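Local coordinates for protein omega transaminase (Pseudomonas sp., PDB 5LHA) that probably catalyses pyridoxal-phosphate-dependent amino-group transfer between amines and carbonyl compounds, as an omega transaminase of class III, and is seen here holding pyridoxamine phosphate, at residues 105-110 and 116-121; 129-134 and 288-293; 293-298 and 302-307. All coordinates share one frame; numbering follows the deposited sequence.

Following the chain from its N terminus, interaction 1 closes a short turn between helix 97-109 and strand 115-121, an outermost strand of the seven-stranded sheet within this chain. Interaction 2 opens after it and closes a far longer loop, bringing strand 288-291 back against helix 124-141. Interaction 3 begins at Lys293, where interaction 2 ends, and folds the loop leaving that strand onto the start of strand 303-308. The three follow in series, neither nesting nor crossing. Strand 303-308 lies between the other two strands, so backbone pairing joins all three contacts in one sheet, with helix 124-141 packed against it and the cofactor beside Lys293.

Interaction 1: 105-110 and 116-121; sequences RLTGMF and ARVLFS
Leu106 and Thr107, near the end of helix 97-109, pack on Val118, Phe120 and the backbone of Ala116, forming a helix-turn-strand unit at the outermost strand, within this chain, of the large seven-stranded sheet of the fold-type I aminotransferases. The helix and strand axes approach to 8.3 Å at 131°, so the strand returns obliquely across the helix.

The apolar contacts come in two groups. Leu106 reaches Phe120 from the opposite direction, and its CD1 lies 3.6 Å from Phe120 CE1, meeting the ring obliquely. One face of that ring is covered by Val118 CG1, 3.6 Å above the plane and over its centre; Val118 and Phe120 are two apart on the strand, and a branched residue beside a flat one makes a compact surface for the leucine. Nearer the start of the strand, Thr107 CG2 is 3.9 Å from Val118 CG2 and 3.6 Å from Ala116 O. A chi1 of 50° on Thr107 turns the methyl to the strand while OG1 goes back to the helix, hydrogen-bonded chiefly to Ala103 O, with Glu104 O also within reach of its one proton. Threonine thus gives the strand a methyl and keeps its hydroxyl partnered within a buried interface.

No hydrogen bond joins the two segments; the polar links run within the strand or to residues outside the pair. Ala116 and Arg117 both face Phe307 in a classic beta bulge, Val118 makes backbone hydrogen bonds to the second subunit, and Phe120 packs on Phe21 of that subunit. Arg117 forms a salt bridge from NE to Glu316 of the same chain, and its NH1 donates back to the carbonyl of the preceding residue, Ala116 O, at 3.1 Å, nearly in the guanidinium plane but from above the carbonyl plane, 58° out of it.

Interaction 2: 129-134 and 288-293; sequences ETALKM and ILCLAK. With PMP (4'-deoxy-4'-aminopyridoxal-5'-phosphate), chain E.
Ala131 meets Ile288 and Cys290 in a purely apolar helix-on-sheet contact, buried where helix 124-141 packs on strand 288-291 in the large domain of this fold-type I enzyme. Ala131 CB lies 3.6 Å from Cys290 SG and 4.1 Å from Ile288 CG2. The two strand residues are two apart and point to the same face, so the methyl meets one after the other. Alanine suits the place because a single carbon lets the helix come close, with 7.2 Å between Ala131 CA and Ile288 CA. Ile288 sets CG2 anti to its own nitrogen, which leaves that methyl facing the helix, while the slim thiol of Cys290 fits without pushing it off.

Beyond the strand the chain reaches Lys293 and the cofactor. The lysine is bent at its last torsion, chi4 -74°, with CE 3.3 Å from PMP N4A and NZ 3.5 Å from that same amine. NZ is hydrogen-bonded to Leu62 O and to Thr330 OG1 of the second subunit. This is consistent with the lysine that forms the internal aldimine in fold-type I enzymes, here released from the aminated cofactor. Replacing Lys293 by alanine is likely to leave Leu62 O and that threonine without their amino partner, and the pyridoxal form with no amine to bind it as an internal aldimine.

Around the packing, Ile262 of strand 260-264 touches Ala131, Ile288 and Cys290 together, and on the opposite flank of strand 288-291 Thr305 of strand 303-308 touches Thr130 and Ala131 as well as Ile288, so the helix rests across three neighbouring strands.

Interaction 3: 293-298 and 302-307; sequences KGITAG and LGATLF. With PMP (4'-deoxy-4'-aminopyridoxal-5'-phosphate), chain E.
The carbonyl oxygen of Lys293 receives two weak backbone hydrogen bonds, from Thr296 N and from Gly298 N, each 3.3 Å long, and so gathers a tight turn that sets Ile295 and Thr296 against Leu302. The turn, with a 3-10 segment at Gly294 and Ile295, belongs to the loop joining the antiparallel neighbours 288-291 and 303-308 in the sheet of the fold-type I transaminases; it starts at the cofactor-pocket lysine itself. Glycine is at home at the far end of the turn, since Gly298 has a positive phi, and its carbonyl oxygen is bonded to His334 NE2 of the second subunit.

The side chains then bring the loop onto the strand. Ile295 spreads over two residues: CG2 lies against the backbone, 3.4 Å from Leu302 O, while CD1 reaches Ala304 CB at 4.3 Å. Its extended chain, CG1 anti to the backbone N at chi1 -168°, carries CD1 that far, and the small alanine admits it. Strand 303-308 is placed by backbone bonding on each flank, Ala304 with Leu291 and Gly303 with Ser121.

Thr296 has two jobs. Its hydroxyl OG1 bonds to Ile300 O inside the same loop, which leaves CG2 to face the leucine. Leu302, whose CG is anti to its nitrogen at chi1 -177°, crosses the threonine at about a right angle. Both side chains also touch Ala341 of helix 335-350, small enough to let the helix close over the pair. Where threonine and leucine meet, the Thr296 CG2 methyl fits into the bend of the leucine side chain, 3.5 Å from Leu302 CB and 3.6 Å from Leu302 CD2.

Interaction 1: 105-110 and 116-121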
loop_
_atom_site.group_PDB
_atom_site.type_symbol
_atom_site.label_atom_id
_atom_site.label_comp_id
_atom_site.label_asym_id
_atom_site.label_seq_id
_atom_site.Cartn_x
_atom_site.Cartn_y
_atom_site.Cartn_z
ATOM N N ARG A 105 -4.312 -35.986 15.128
ATOM C CA ARG A 105 -5.581 -36.416 14.548
ATOM C C ARG A 105 -5.842 -35.732 13.211
ATOM O O ARG A 105 -6.234 -36.379 12.237
ATOM C CB ARG A 105 -6.719 -36.126 15.533
ATOM C CG ARG A 105 -8.111 -36.487 15.044
ATOM C CD ARG A 105 -8.421 -37.954 15.241
ATOM N NE ARG A 105 -9.740 -38.286 14.711
ATOM C CZ ARG A 105 -10.850 -38.364 15.439
ATOM N NH1 ARG A 105 -10.818 -38.147 16.746
ATOM N NH2 ARG A 105 -11.995 -38.671 14.849
ATOM N N LEU A 106 -5.651 -34.415 13.156
ATOM C CA LEU A 106 -5.938 -33.668 11.936
ATOM C C LEU A 106 -5.003 -34.074 10.802
ATOM O O LEU A 106 -5.445 -34.336 9.675
ATOM C CB LEU A 106 -5.840 -32.170 12.224
ATOM C CG LEU A 106 -6.980 -31.618 13.085
ATOM C CD1 LEU A 106 -6.696 -30.199 13.553
ATOM C CD2 LEU A 106 -8.286 -31.677 12.304
ATOM N N THR A 107 -3.702 -34.138 11.083
ATOM C CA THR A 107 -2.743 -34.535 10.059
ATOM C C THR A 107 -2.996 -35.958 9.573
ATOM O O THR A 107 -2.697 -36.281 8.417
ATOM C CB THR A 107 -1.327 -34.400 10.607
ATOM O OG1 THR A 107 -1.245 -35.067 11.873
ATOM C CG2 THR A 107 -0.988 -32.942 10.811
ATOM N N GLY A 108 -3.526 -36.822 10.442
ATOM C CA GLY A 108 -3.873 -38.171 10.019
ATOM C C GLY A 108 -5.070 -38.210 9.088
ATOM O O GLY A 108 -5.086 -38.972 8.117
ATOM N N MET A 109 -6.104 -37.414 9.391
ATOM C CA MET A 109 -7.301 -37.367 8.552
ATOM C C MET A 109 -7.000 -36.871 7.151
ATOM O O MET A 109 -7.668 -37.271 6.190
ATOM C CB MET A 109 -8.343 -36.429 9.157
ATOM C CG MET A 109 -9.020 -36.900 10.406
ATOM S SD MET A 109 -10.227 -35.640 10.830
ATOM C CE MET A 109 -11.535 -36.025 9.673
ATOM N N PHE A 110 -6.025 -35.980 7.015
ATOM C CA PHE A 110 -5.709 -35.347 5.742
ATOM C C PHE A 110 -4.323 -35.747 5.249
ATOM O O PHE A 110 -3.594 -34.943 4.673
ATOM C CB PHE A 110 -5.839 -33.832 5.854
ATOM C CG PHE A 110 -7.164 -33.387 6.402
ATOM C CD1 PHE A 110 -8.344 -33.757 5.777
ATOM C CD2 PHE A 110 -7.234 -32.598 7.539
ATOM C CE1 PHE A 110 -9.564 -33.352 6.280
ATOM C CE2 PHE A 110 -8.452 -32.184 8.038
ATOM C CZ PHE A 110 -9.617 -32.561 7.410
ATOM N N ALA A 116 1.082 -31.683 7.037
ATOM C CA ALA A 116 2.133 -32.048 7.979
ATOM C C ALA A 116 2.093 -31.271 9.286
ATOM O O ALA A 116 2.434 -31.834 10.330
ATOM C CB ALA A 116 3.514 -31.869 7.334
ATOM N N ARG A 117 1.682 -30.002 9.262
ATOM C CA ARG A 117 1.703 -29.139 10.432
ATOM C C ARG A 117 0.383 -28.386 10.554
ATOM O O ARG A 117 -0.244 -28.030 9.552
ATOM C CB ARG A 117 2.862 -28.136 10.358
ATOM C CG ARG A 117 4.242 -28.766 10.367
ATOM C CD ARG A 117 4.628 -29.226 11.761
ATOM N NE ARG A 117 5.996 -29.740 11.816
ATOM C CZ ARG A 117 6.333 -31.005 11.573
ATOM N NH1 ARG A 117 5.407 -31.900 11.264
ATOM N NH2 ARG A 117 7.599 -31.381 11.652
ATOM N N VAL A 118 -0.024 -28.143 11.802
ATOM C CA VAL A 118 -1.227 -27.384 12.124
ATOM C C VAL A 118 -0.822 -26.144 12.907
ATOM O O VAL A 118 0.013 -26.224 13.816
ATOM C CB VAL A 118 -2.236 -28.207 12.949
ATOM C CG1 VAL A 118 -3.568 -27.472 13.023
ATOM C CG2 VAL A 118 -2.406 -29.614 12.392
ATOM N N LEU A 119 -1.397 -24.997 12.540
ATOM C CA LEU A 119 -1.362 -23.793 13.363
ATOM C C LEU A 119 -2.790 -23.504 13.812
ATOM O O LEU A 119 -3.632 -23.092 13.005
ATOM C CB LEU A 119 -0.756 -22.612 12.610
ATOM C CG LEU A 119 0.050 -21.673 13.511
ATOM C CD1 LEU A 119 0.934 -20.776 12.677
ATOM C CD2 LEU A 119 -0.857 -20.835 14.408
ATOM N N PHE A 120 -3.047 -23.703 15.105
ATOM C CA PHE A 120 -4.384 -23.612 15.669
ATOM C C PHE A 120 -4.762 -22.160 15.927
ATOM O O PHE A 120 -3.914 -21.279 16.090
ATOM C CB PHE A 120 -4.476 -24.408 16.978
ATOM C CG PHE A 120 -4.526 -25.902 16.784
ATOM C CD1 PHE A 120 -5.672 -26.522 16.307
ATOM C CD2 PHE A 120 -3.412 -26.685 17.047
ATOM C CE1 PHE A 120 -5.703 -27.892 16.116
ATOM C CE2 PHE A 120 -3.446 -28.049 16.854
ATOM C CZ PHE A 120 -4.594 -28.651 16.392
ATOM N N SER A 121 -6.067 -21.927 15.974
ATOM C CA SER A 121 -6.622 -20.602 16.189
ATOM C C SER A 121 -8.042 -20.785 16.714
ATOM O O SER A 121 -8.376 -21.851 17.244
ATOM C CB SER A 121 -6.516 -19.778 14.891
ATOM O OG SER A 121 -7.296 -20.343 13.845
#

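Interaction 2: 129-134 and 288-293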
loop_
_atom_site.group_PDB
_atom_site.type_symbol
_atom_site.label_atom_id
_atom_site.label_comp_id
_atom_site.label_asym_id
_atom_site.label_seq_id
_atom_site.Cartn_x
_atom_site.Cartn_y
_atom_site.Cartn_z
ATOM N N GLU A 129 -6.451 -15.510 7.980
ATOM C CA GLU A 129 -5.369 -14.583 8.300
ATOM C C GLU A 129 -4.048 -15.319 8.464
ATOM O O GLU A 129 -3.000 -14.853 8.001
ATOM C CB GLU A 129 -5.706 -13.795 9.568
ATOM C CG GLU A 129 -4.980 -12.451 9.673
ATOM C CD GLU A 129 -5.576 -11.385 8.753
ATOM O OE1 GLU A 129 -6.403 -11.740 7.890
ATOM O OE2 GLU A 129 -5.224 -10.190 8.892
ATOM N N THR A 130 -4.083 -16.464 9.145
ATOM C CA THR A 130 -2.891 -17.278 9.345
ATOM C C THR A 130 -2.348 -17.815 8.023
ATOM O O THR A 130 -1.133 -17.798 7.787
ATOM C CB THR A 130 -3.231 -18.424 10.299
ATOM O OG1 THR A 130 -3.671 -17.870 11.544
ATOM C CG2 THR A 130 -2.020 -19.312 10.558
ATOM N N ALA A 131 -3.232 -18.283 7.140
ATOM C CA ALA A 131 -2.790 -18.804 5.850
ATOM C C ALA A 131 -2.092 -17.737 5.018
ATOM O O ALA A 131 -1.149 -18.041 4.280
ATOM C CB ALA A 131 -3.978 -19.377 5.074
ATOM N N LEU A 132 -2.563 -16.488 5.094
ATOM C CA LEU A 132 -1.963 -15.418 4.298
ATOM C C LEU A 132 -0.565 -15.063 4.785
ATOM O O LEU A 132 0.374 -15.008 3.994
ATOM C CB LEU A 132 -2.861 -14.184 4.323
ATOM C CG LEU A 132 -4.227 -14.427 3.688
ATOM C CD1 LEU A 132 -5.127 -13.208 3.828
ATOM C CD2 LEU A 132 -4.058 -14.826 2.215
ATOM N N LYS A 133 -0.407 -14.818 6.086
ATOM C CA LYS A 133 0.892 -14.426 6.635
ATOM C C LYS A 133 1.910 -15.563 6.551
ATOM O O LYS A 133 3.098 -15.323 6.307
ATOM C CB LYS A 133 0.720 -13.992 8.090
ATOM C CG LYS A 133 0.020 -12.661 8.277
ATOM C CD LYS A 133 -0.095 -12.306 9.757
ATOM C CE LYS A 133 1.250 -11.973 10.374
ATOM N NZ LYS A 133 1.223 -12.104 11.865
ATOM N N MET A 134 1.472 -16.807 6.768
ATOM C CA MET A 134 2.406 -17.928 6.719
ATOM C C MET A 134 2.777 -18.293 5.291
ATOM O O MET A 134 3.880 -18.794 5.056
ATOM C CB MET A 134 1.817 -19.158 7.413
ATOM C CG MET A 134 1.584 -18.983 8.903
ATOM S SD MET A 134 2.999 -18.321 9.803
ATOM C CE MET A 134 4.171 -19.653 9.539
ATOM N N ILE A 288 -2.623 -25.693 1.395
ATOM C CA ILE A 288 -3.026 -25.242 2.726
ATOM C C ILE A 288 -4.527 -25.456 2.899
ATOM O O ILE A 288 -5.300 -25.258 1.956
ATOM C CB ILE A 288 -2.670 -23.753 2.949
ATOM C CG1 ILE A 288 -1.163 -23.532 2.810
ATOM C CG2 ILE A 288 -3.163 -23.277 4.320
ATOM C CD1 ILE A 288 -0.761 -22.083 2.833
ATOM N N LEU A 289 -4.934 -25.882 4.101
ATOM C CA LEU A 289 -6.340 -25.994 4.490
ATOM C C LEU A 289 -6.655 -24.995 5.590
ATOM O O LEU A 289 -5.888 -24.874 6.551
ATOM C CB LEU A 289 -6.680 -27.394 4.999
ATOM C CG LEU A 289 -6.498 -28.544 4.021
ATOM C CD1 LEU A 289 -6.821 -29.860 4.726
ATOM C CD2 LEU A 289 -7.383 -28.327 2.799
ATOM N N CYS A 290 -7.778 -24.284 5.444
ATOM C CA CYS A 290 -8.345 -23.416 6.477
ATOM C C CYS A 290 -9.642 -24.020 7.014
ATOM O O CYS A 290 -10.587 -24.247 6.249
ATOM C CB CYS A 290 -8.597 -22.010 5.925
ATOM S SG CYS A 290 -7.147 -21.131 5.279
ATOM N N LEU A 291 -9.699 -24.256 8.332
ATOM C CA LEU A 291 -10.840 -24.914 8.965
ATOM C C LEU A 291 -11.346 -24.166 10.194
ATOM O O LEU A 291 -10.575 -23.567 10.951
ATOM C CB LEU A 291 -10.504 -26.346 9.391
ATOM C CG LEU A 291 -10.045 -27.310 8.307
ATOM C CD1 LEU A 291 -9.268 -28.442 8.948
ATOM C CD2 LEU A 291 -11.253 -27.829 7.547
ATOM N N ALA A 292 -12.659 -24.264 10.409
ATOM C CA ALA A 292 -13.302 -23.751 11.609
ATOM C C ALA A 292 -14.707 -24.326 11.715
ATOM O O ALA A 292 -14.966 -25.434 11.233
ATOM C CB ALA A 292 -13.354 -22.222 11.602
ATOM N N LYS A 293 -15.621 -23.559 12.308
ATOM C CA LYS A 293 -17.046 -23.876 12.357
ATOM C C LYS A 293 -17.332 -25.295 12.844
ATOM O O LYS A 293 -17.219 -25.588 14.041
ATOM C CB LYS A 293 -17.671 -23.662 10.976
ATOM C CG LYS A 293 -17.828 -22.198 10.595
ATOM C CD LYS A 293 -18.594 -22.052 9.298
ATOM C CE LYS A 293 -18.743 -20.589 8.903
ATOM N NZ LYS A 293 -19.740 -19.886 9.763
HETATM N N1 PMP E . -14.135 -18.278 5.227
HETATM C C2 PMP E . -15.334 -18.934 4.999
HETATM C C2A PMP E . -15.555 -19.734 3.743
HETATM C C3 PMP E . -16.441 -18.543 5.738
HETATM O O3 PMP E . -17.703 -18.876 5.323
HETATM C C4 PMP E . -16.266 -17.798 6.903
HETATM C C4A PMP E . -17.469 -17.443 7.750
HETATM N N4A PMP E . -18.694 -17.823 7.078
HETATM C C5 PMP E . -14.989 -17.376 7.277
HETATM C C6 PMP E . -13.920 -17.627 6.417
HETATM C C5A PMP E . -14.790 -16.656 8.603
HETATM O O4P PMP E . -15.179 -17.485 9.687
HETATM P P PMP E . -15.392 -16.916 11.186
HETATM O O1P PMP E . -16.792 -16.334 11.239
HETATM O O2P PMP E . -15.294 -18.077 12.154
HETATM O O3P PMP E . -14.391 -15.837 11.545
#

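Interaction 3: 293-298 and 302-307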
loop_
_atom_site.group_PDB
_atom_site.type_symbol
_atom_site.label_atom_id
_atom_site.label_comp_id
_atom_site.label_asym_id
_atom_site.label_seq_id
_atom_site.Cartn_x
_atom_site.Cartn_y
_atom_site.Cartn_z
ATOM N N LYS A 293 -15.621 -23.559 12.308
ATOM C CA LYS A 293 -17.046 -23.876 12.357
ATOM C C LYS A 293 -17.332 -25.295 12.844
ATOM O O LYS A 293 -17.219 -25.588 14.041
ATOM C CB LYS A 293 -17.671 -23.662 10.976
ATOM C CG LYS A 293 -17.828 -22.198 10.595
ATOM C CD LYS A 293 -18.594 -22.052 9.298
ATOM C CE LYS A 293 -18.743 -20.589 8.903
ATOM N NZ LYS A 293 -19.740 -19.886 9.763
ATOM N N GLY A 294 -17.678 -26.191 11.920
ATOM C CA GLY A 294 -18.053 -27.548 12.286
ATOM C C GLY A 294 -16.966 -28.337 12.989
ATOM O O GLY A 294 -17.272 -29.388 13.567
ATOM N N ILE A 295 -15.717 -27.859 12.956
ATOM C CA ILE A 295 -14.610 -28.589 13.574
ATOM C C ILE A 295 -14.897 -28.860 15.051
ATOM O O ILE A 295 -14.536 -29.917 15.586
ATOM C CB ILE A 295 -13.279 -27.838 13.357
ATOM C CG1 ILE A 295 -12.096 -28.743 13.733
ATOM C CG2 ILE A 295 -13.262 -26.490 14.076
ATOM C CD1 ILE A 295 -10.742 -28.262 13.223
ATOM N N THR A 296 -15.566 -27.925 15.724
ATOM C CA THR A 296 -16.085 -28.141 17.070
ATOM C C THR A 296 -17.607 -28.144 17.084
ATOM O O THR A 296 -18.213 -28.099 18.163
ATOM C CB THR A 296 -15.560 -27.089 18.050
ATOM O OG1 THR A 296 -15.833 -25.770 17.555
ATOM C CG2 THR A 296 -14.073 -27.268 18.262
ATOM N N ALA A 297 -18.234 -28.180 15.904
ATOM C CA ALA A 297 -19.685 -28.127 15.785
ATOM C C ALA A 297 -20.237 -26.900 16.490
ATOM O O ALA A 297 -21.346 -26.923 17.026
ATOM C CB ALA A 297 -20.339 -29.401 16.318
ATOM N N GLY A 298 -19.432 -25.837 16.533
ATOM C CA GLY A 298 -19.787 -24.593 17.175
ATOM C C GLY A 298 -19.736 -24.603 18.684
ATOM O O GLY A 298 -19.958 -23.553 19.297
ATOM N N LEU A 302 -12.978 -22.709 17.713
ATOM C CA LEU A 302 -11.699 -23.281 17.318
ATOM C C LEU A 302 -11.512 -23.095 15.822
ATOM O O LEU A 302 -12.431 -23.336 15.038
ATOM C CB LEU A 302 -11.626 -24.776 17.665
ATOM C CG LEU A 302 -10.336 -25.553 17.388
ATOM C CD1 LEU A 302 -9.206 -25.139 18.332
ATOM C CD2 LEU A 302 -10.551 -27.058 17.413
ATOM N N GLY A 303 -10.296 -22.712 15.435
ATOM C CA GLY A 303 -9.915 -22.679 14.043
ATOM C C GLY A 303 -8.593 -23.401 13.869
ATOM O O GLY A 303 -7.857 -23.633 14.829
ATOM N N ALA A 304 -8.312 -23.786 12.626
ATOM C CA ALA A 304 -7.053 -24.460 12.335
ATOM C C ALA A 304 -6.623 -24.188 10.905
ATOM O O ALA A 304 -7.454 -24.121 9.996
ATOM C CB ALA A 304 -7.139 -25.975 12.570
ATOM N N THR A 305 -5.317 -24.007 10.732
ATOM C CA THR A 305 -4.684 -23.933 9.424
ATOM C C THR A 305 -3.668 -25.061 9.325
ATOM O O THR A 305 -2.752 -25.143 10.149
ATOM C CB THR A 305 -4.005 -22.582 9.238
ATOM O OG1 THR A 305 -4.920 -21.555 9.629
ATOM C CG2 THR A 305 -3.622 -22.372 7.761
ATOM N N LEU A 306 -3.833 -25.930 8.334
ATOM C CA LEU A 306 -2.913 -27.043 8.111
ATOM C C LEU A 306 -2.015 -26.735 6.927
ATOM O O LEU A 306 -2.457 -26.140 5.945
ATOM C CB LEU A 306 -3.654 -28.356 7.850
ATOM C CG LEU A 306 -4.257 -29.102 9.049
ATOM C CD1 LEU A 306 -5.470 -28.366 9.595
ATOM C CD2 LEU A 306 -4.619 -30.529 8.669
ATOM N N PHE A 307 -0.761 -27.166 7.021
ATOM C CA PHE A 307 0.251 -26.932 6.001
ATOM C C PHE A 307 0.844 -28.263 5.579
ATOM O O PHE A 307 1.075 -29.142 6.414
ATOM C CB PHE A 307 1.345 -25.993 6.520
ATOM C CG PHE A 307 0.807 -24.690 7.056
ATOM C CD1 PHE A 307 0.305 -24.602 8.343
ATOM C CD2 PHE A 307 0.794 -23.556 6.256
ATOM C CE1 PHE A 307 -0.209 -23.406 8.829
ATOM C CE2 PHE A 307 0.283 -22.352 6.737
ATOM C CZ PHE A 307 -0.213 -22.278 8.021
HETATM N N1 PMP E . -14.135 -18.278 5.227
HETATM C C2 PMP E . -15.334 -18.934 4.999
HETATM C C2A PMP E . -15.555 -19.734 3.743
HETATM C C3 PMP E . -16.441 -18.543 5.738
HETATM O O3 PMP E . -17.703 -18.876 5.323
HETATM C C4 PMP E . -16.266 -17.798 6.903
HETATM C C4A PMP E . -17.469 -17.443 7.750
HETATM N N4A PMP E . -18.694 -17.823 7.078
HETATM C C5 PMP E . -14.989 -17.376 7.277
HETATM C C6 PMP E . -13.920 -17.627 6.417
HETATM C C5A PMP E . -14.790 -16.656 8.603
HETATM O O4P PMP E . -15.179 -17.485 9.687
HETATM P P PMP E . -15.392 -16.916 11.186
HETATM O O1P PMP E . -16.792 -16.334 11.239
HETATM O O2P PMP E . -15.294 -18.077 12.154
HETATM O O3P PMP E . -14.391 -15.837 11.545
#